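Local coordinates for protein subclass B1 metallo-beta-lactamase (Myroides odoratimimus, PDB 6T5L) that hydrolyses beta-lactam antibiotics, probably including carbapenems, with zinc ions bound in its active site, as a subclass B1 metallo-beta-lactamase, at residues Thr69-Ser74 with Ile105-Asn110; Leu92-Phe97 with Ile113-Ser118. One frame throughout, in Å; residues are numbered along the deposited sequence.

Interaction 1 of 2, residues Thr69-Ser74 with Ile105-Asn110; sequences TDDKSS and ITEFEN
Ser-74 meets the edge of the Phe-108 ring: its OG lies 3.6 Å from CE1, close to the ring plane. This is the tight, buried part of the contact. The same hydroxyl donates to Asp-70 O at 2.9 Å from 44° above the carbonyl plane, and Ser-74 N gives that oxygen a second bond, so the serine is held against the ring from its own helix. Next to it Glu-107 sets its CG against Asp-71 O, at 3.7 Å. These residues join the first turn of helix 71-83 to the short helix 105-110 in the metallo-beta-lactamase fold, and Asp-70 is the N-cap of the former, its OD1 accepting from Ser-73 N at 2.9 Å. Toward solvent the fit is looser and water takes part. With CG of Asp-71 anti to its carbonyl carbon (chi1 -82°), the carboxylate reaches the start of the other helix, where a water donates to Asp-71 OD1 at 2.8 Å and accepts from Thr-106 N at 3.1 Å. Asp-71 OD1 also lies 3.5 Å from Glu-107 N; this nearness to the N-terminal backbone N-H groups of helix 105-110 would probably stabilise its charge. The carboxylate planes of Asp-71 and Glu-107 stand 83° apart, Asp-71 OD2 being 4.7 Å from Glu-107 OE1, a spacing at which the like charges probably repel mildly.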
loop_
_atom_site.group_PDB
_atom_site.type_symbol
_atom_site.label_atom_id
_atom_site.label_comp_id
_atom_site.label_asym_id
_atom_site.label_seq_id
_atom_site.Cartn_x
_atom_site.Cartn_y
_atom_site.Cartn_z
ATOM N N THR A 69 0.031 -7.763 7.370
ATOM C CA THR A 69 -1.028 -7.540 8.346
ATOM C C THR A 69 -0.558 -7.725 9.787
ATOM O O THR A 69 -1.223 -7.227 10.711
ATOM C CB THR A 69 -2.218 -8.491 8.084
ATOM O OG1 THR A 69 -1.738 -9.821 7.893
ATOM C CG2 THR A 69 -3.004 -8.060 6.841
ATOM N N ASP A 70 0.553 -8.426 10.024
ATOM C CA ASP A 70 1.005 -8.576 11.397
ATOM C C ASP A 70 2.526 -8.704 11.458
ATOM O O ASP A 70 3.224 -8.708 10.429
ATOM C CB ASP A 70 0.321 -9.776 12.053
ATOM C CG ASP A 70 0.638 -11.064 11.352
ATOM O OD1 ASP A 70 1.590 -11.077 10.553
ATOM O OD2 ASP A 70 -0.076 -12.059 11.560
ATOM N N ASP A 71 3.027 -8.849 12.698
ATOM C CA ASP A 71 4.473 -8.868 12.912
ATOM C C ASP A 71 5.106 -10.070 12.211
ATOM O O ASP A 71 6.130 -9.922 11.547
ATOM C CB ASP A 71 4.840 -8.859 14.422
ATOM C CG ASP A 71 4.816 -7.443 15.036
ATOM O OD1 ASP A 71 4.650 -6.453 14.308
ATOM O OD2 ASP A 71 5.010 -7.321 16.267
ATOM N N LYS A 72 4.511 -11.262 12.297
ATOM C CA LYS A 72 5.234 -12.414 11.741
ATOM C C LYS A 72 5.248 -12.404 10.211
ATOM O O LYS A 72 6.245 -12.839 9.620
ATOM C CB LYS A 72 4.692 -13.747 12.264
ATOM C CG LYS A 72 3.366 -14.211 11.691
ATOM C CD LYS A 72 2.909 -15.516 12.409
ATOM C CE LYS A 72 1.410 -15.537 12.682
ATOM N NZ LYS A 72 0.657 -15.862 11.471
ATOM N N SER A 73 4.183 -11.888 9.564
ATOM C CA SER A 73 4.159 -11.746 8.111
ATOM C C SER A 73 5.182 -10.706 7.661
ATOM O O SER A 73 5.899 -10.897 6.648
ATOM C CB SER A 73 2.756 -11.326 7.635
ATOM O OG SER A 73 1.801 -12.363 7.857
ATOM N N SER A 74 5.232 -9.588 8.403
ATOM C CA SER A 74 6.178 -8.518 8.138
ATOM C C SER A 74 7.623 -9.013 8.262
ATOM O O SER A 74 8.472 -8.684 7.423
ATOM C CB SER A 74 5.916 -7.359 9.109
ATOM O OG SER A 74 4.672 -6.716 8.870
ATOM N N ILE A 105 3.874 -2.828 12.002
ATOM C CA ILE A 105 4.740 -1.671 12.144
ATOM C C ILE A 105 5.876 -1.936 13.138
ATOM O O ILE A 105 7.025 -1.542 12.894
ATOM C CB ILE A 105 3.925 -0.433 12.512
ATOM C CG1 ILE A 105 4.815 0.833 12.598
ATOM C CG2 ILE A 105 3.271 -0.584 13.913
ATOM C CD1 ILE A 105 5.443 1.300 11.285
ATOM N N THR A 106 5.589 -2.607 14.254
ATOM C CA THR A 106 6.636 -2.874 15.263
ATOM C C THR A 106 7.820 -3.613 14.642
ATOM O O THR A 106 8.990 -3.359 14.970
ATOM C CB THR A 106 6.063 -3.694 16.425
ATOM O OG1 THR A 106 5.030 -2.955 17.141
ATOM C CG2 THR A 106 7.182 -4.074 17.430
ATOM N N GLU A 107 7.542 -4.542 13.741
ATOM C CA GLU A 107 8.625 -5.343 13.211
ATOM C C GLU A 107 9.507 -4.502 12.296
ATOM O O GLU A 107 10.738 -4.632 12.304
ATOM C CB GLU A 107 8.015 -6.557 12.522
ATOM C CG GLU A 107 8.958 -7.589 12.181
ATOM C CD GLU A 107 9.614 -8.228 13.393
ATOM O OE1 GLU A 107 8.947 -8.791 14.253
ATOM O OE2 GLU A 107 10.832 -8.104 13.461
ATOM N N PHE A 108 8.890 -3.591 11.544
ATOM C CA PHE A 108 9.647 -2.663 10.701
ATOM C C PHE A 108 10.450 -1.704 11.560
ATOM O O PHE A 108 11.647 -1.439 11.295
ATOM C CB PHE A 108 8.713 -1.859 9.775
ATOM C CG PHE A 108 8.286 -2.610 8.546
ATOM C CD1 PHE A 108 7.320 -3.587 8.642
ATOM C CD2 PHE A 108 8.836 -2.325 7.263
ATOM C CE1 PHE A 108 6.927 -4.316 7.517
ATOM C CE2 PHE A 108 8.426 -3.094 6.127
ATOM C CZ PHE A 108 7.503 -4.047 6.251
ATOM N N GLU A 109 9.826 -1.173 12.600
ATOM C CA GLU A 109 10.553 -0.233 13.466
ATOM C C GLU A 109 11.760 -0.916 14.142
ATOM O O GLU A 109 12.825 -0.293 14.316
ATOM C CB GLU A 109 9.598 0.366 14.499
ATOM C CG GLU A 109 8.507 1.232 13.895
ATOM C CD GLU A 109 7.674 1.952 14.954
ATOM O OE1 GLU A 109 7.182 1.266 15.857
ATOM O OE2 GLU A 109 7.500 3.192 14.883
ATOM N N ASN A 110 11.639 -2.209 14.445
ATOM C CA ASN A 110 12.716 -2.943 15.085
ATOM C C ASN A 110 13.855 -3.247 14.144
ATOM O O ASN A 110 14.960 -3.541 14.616
ATOM C CB ASN A 110 12.212 -4.239 15.669
ATOM C CG ASN A 110 11.453 -4.021 16.980
ATOM O OD1 ASN A 110 11.358 -2.892 17.470
ATOM N ND2 ASN A 110 10.847 -5.071 17.498
HETATM O O HOH W 1 3.052 -4.224 14.778
#

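Interaction 2 of 2, residues Leu92-Phe97 with Ile113-Ser118; sequences LIPTHF and IQTYVS. With ZN (zinc ion), chain C.
Leu-92 and Thr-115 form a single parallel bridge, in which Leu-92 N donates to Gln-114 O at 2.8 Å and Leu-92 O accepts from Tyr-116 N at 2.7 Å, the latter nearly straight at 176°. The side chains of Leu-92 and Thr-115 lie side by side and point the same way, Leu-92 CD2 being 4.2 Å from Thr-115 OG1, while Leu-92 CB also touches Ile-113 CG2. Ile-93 crosses Tyr-116 at a slant, CG1 to CB at 4.0 Å, so the tyrosine is met at its base. Pro-94 has no N-H to continue the pairing; instead its CD sits 3.3 Å from Tyr-116 O, at which Ile-93 CA-H is also directed, and rests on Val-117 CB. A water bridges the segments farther on, donating to Pro-94 O and accepting from Ser-118 N. Past the strand, which ends at Ile-93, His-96 turns away from 113-118. Its CG stands between the backbone N and the carbonyl carbon (chi1 63°), and its NE2 binds zinc at 2.0 Å. His-98 and His-161 bind the same ion. The parallel bridge and the intervening helices 99-102 and 105-110 give a beta-alpha-beta connection, whose first strand leads, after Pro-94 and Thr-95, into the HxHxD zinc-binding motif of the metallo-beta-lactamases.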
loop_
_atom_site.group_PDB
_atom_site.type_symbol
_atom_site.label_atom_id
_atom_site.label_comp_id
_atom_site.label_asym_id
_atom_site.label_seq_id
_atom_site.Cartn_x
_atom_site.Cartn_y
_atom_site.Cartn_z
ATOM N N LEU A 92 9.168 2.748 4.737
ATOM C CA LEU A 92 7.833 2.182 4.778
ATOM C C LEU A 92 6.812 3.315 4.665
ATOM O O LEU A 92 6.905 4.331 5.374
ATOM C CB LEU A 92 7.630 1.418 6.075
ATOM C CG LEU A 92 6.201 1.026 6.361
ATOM C CD1 LEU A 92 5.709 -0.080 5.512
ATOM C CD2 LEU A 92 6.225 0.630 7.852
ATOM N N ILE A 93 5.830 3.151 3.763
ATOM C CA ILE A 93 4.775 4.114 3.594
ATOM C C ILE A 93 3.457 3.423 3.843
ATOM O O ILE A 93 2.890 2.781 2.964
ATOM C CB ILE A 93 4.780 4.763 2.182
ATOM C CG1 ILE A 93 6.148 5.384 1.897
ATOM C CG2 ILE A 93 3.632 5.744 2.084
ATOM C CD1 ILE A 93 6.454 5.561 0.472
ATOM N N PRO A 94 2.879 3.590 5.034
ATOM C CA PRO A 94 1.506 3.116 5.239
ATOM C C PRO A 94 0.519 4.046 4.543
ATOM O O PRO A 94 0.577 5.254 4.738
ATOM C CB PRO A 94 1.331 3.150 6.760
ATOM C CG PRO A 94 2.552 3.816 7.335
ATOM C CD PRO A 94 3.412 4.323 6.182
ATOM N N THR A 95 -0.405 3.486 3.757
ATOM C CA THR A 95 -1.221 4.311 2.858
ATOM C C THR A 95 -2.477 4.838 3.546
ATOM O O THR A 95 -3.109 5.747 2.990
ATOM C CB THR A 95 -1.611 3.552 1.557
ATOM O OG1 THR A 95 -2.394 2.391 1.873
ATOM C CG2 THR A 95 -0.363 3.200 0.780
ATOM N N HIS A 96 -2.869 4.245 4.699
ATOM C CA HIS A 96 -3.829 4.821 5.652
ATOM C C HIS A 96 -3.672 4.137 7.023
ATOM O O HIS A 96 -2.765 3.332 7.254
ATOM C CB HIS A 96 -5.309 4.793 5.143
ATOM C CG HIS A 96 -5.907 3.430 4.914
ATOM N ND1 HIS A 96 -5.589 2.673 3.814
ATOM C CD2 HIS A 96 -6.922 2.763 5.544
ATOM C CE1 HIS A 96 -6.319 1.559 3.830
ATOM N NE2 HIS A 96 -7.114 1.579 4.885
ATOM N N PHE A 97 -4.551 4.488 7.952
ATOM C CA PHE A 97 -4.327 4.178 9.365
ATOM C C PHE A 97 -4.889 2.815 9.785
ATOM O O PHE A 97 -4.716 2.433 10.935
ATOM C CB PHE A 97 -4.927 5.283 10.244
ATOM C CG PHE A 97 -6.428 5.269 10.294
ATOM C CD1 PHE A 97 -7.194 5.838 9.288
ATOM C CD2 PHE A 97 -7.079 4.708 11.384
ATOM C CE1 PHE A 97 -8.619 5.814 9.360
ATOM C CE2 PHE A 97 -8.486 4.703 11.472
ATOM C CZ PHE A 97 -9.247 5.227 10.469
ATOM N N ILE A 113 13.660 0.585 9.950
ATOM C CA ILE A 113 13.170 1.049 8.651
ATOM C C ILE A 113 12.415 2.350 8.853
ATOM O O ILE A 113 11.410 2.392 9.567
ATOM C CB ILE A 113 12.270 0.004 7.991
ATOM C CG1 ILE A 113 13.097 -1.279 7.698
ATOM C CG2 ILE A 113 11.686 0.532 6.688
ATOM C CD1 ILE A 113 12.230 -2.522 7.522
ATOM N N GLN A 114 12.910 3.423 8.256
ATOM C CA GLN A 114 12.234 4.711 8.363
ATOM C C GLN A 114 10.791 4.629 7.854
ATOM O O GLN A 114 10.521 4.131 6.759
ATOM C CB GLN A 114 12.984 5.773 7.574
ATOM C CG GLN A 114 12.417 7.160 7.746
ATOM C CD GLN A 114 12.431 7.597 9.214
ATOM O OE1 GLN A 114 13.480 7.624 9.846
ATOM N NE2 GLN A 114 11.267 7.971 9.741
ATOM N N THR A 115 9.868 5.116 8.675
ATOM C CA THR A 115 8.474 5.289 8.307
ATOM C C THR A 115 8.244 6.673 7.708
ATOM O O THR A 115 8.695 7.678 8.267
ATOM C CB THR A 115 7.589 5.119 9.546
ATOM O OG1 THR A 115 7.816 3.809 10.042
ATOM C CG2 THR A 115 6.130 5.264 9.216
ATOM N N TYR A 116 7.525 6.711 6.601
ATOM C CA TYR A 116 7.101 7.958 5.962
ATOM C C TYR A 116 5.588 7.976 5.902
ATOM O O TYR A 116 4.994 7.073 5.310
ATOM C CB TYR A 116 7.643 8.060 4.542
ATOM C CG TYR A 116 9.140 8.194 4.431
ATOM C CD1 TYR A 116 9.927 7.077 4.457
ATOM C CD2 TYR A 116 9.762 9.435 4.332
ATOM C CE1 TYR A 116 11.286 7.144 4.351
ATOM C CE2 TYR A 116 11.134 9.523 4.232
ATOM C CZ TYR A 116 11.884 8.346 4.246
ATOM O OH TYR A 116 13.249 8.314 4.123
ATOM N N VAL A 117 4.948 8.970 6.509
ATOM C CA VAL A 117 3.497 8.916 6.624
ATOM C C VAL A 117 2.922 10.317 6.596
ATOM O O VAL A 117 3.586 11.320 6.945
ATOM C CB VAL A 117 3.104 8.135 7.910
ATOM C CG1 VAL A 117 3.802 8.747 9.118
ATOM C CG2 VAL A 117 1.570 8.068 8.120
ATOM N N SER A 118 1.699 10.394 6.120
ATOM C CA SER A 118 1.073 11.685 5.980
ATOM C C SER A 118 0.628 12.171 7.349
ATOM O O SER A 118 0.367 11.383 8.270
ATOM C CB SER A 118 -0.137 11.608 5.029
ATOM O OG SER A 118 -1.323 11.246 5.707
HETATM ZN ZN ZN C . -8.816 0.576 5.391
HETATM O O HOH W 2 0.073 8.036 4.916
HETATM O O HOH W 3 -8.411 -0.590 5.115
#

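The four segments alternate along the chain, 69-74, 92-97, 105-110 and 113-118, so interactions 1 and 2 interlock. Their centres lie 13 Å apart, with interaction 1 nearer the periphery and interaction 2 more central and buried. Helix 71-83 is followed by strand 88-93, a strand paired with 61-65 on one side and bridged to 113-118, and helix 105-110 leads to strand 116-118. Leu-92 joins the two contacts directly: its CD2 packs 3.6 Å from Ile-105 CD1 and also against Phe-108, whose O probably accepts from Ile-113 N. Helix 105-110 is thus fitted between helix 71-83 and the bridged strands, and segment 92-97 of interaction 2 carries His-96 to the zinc.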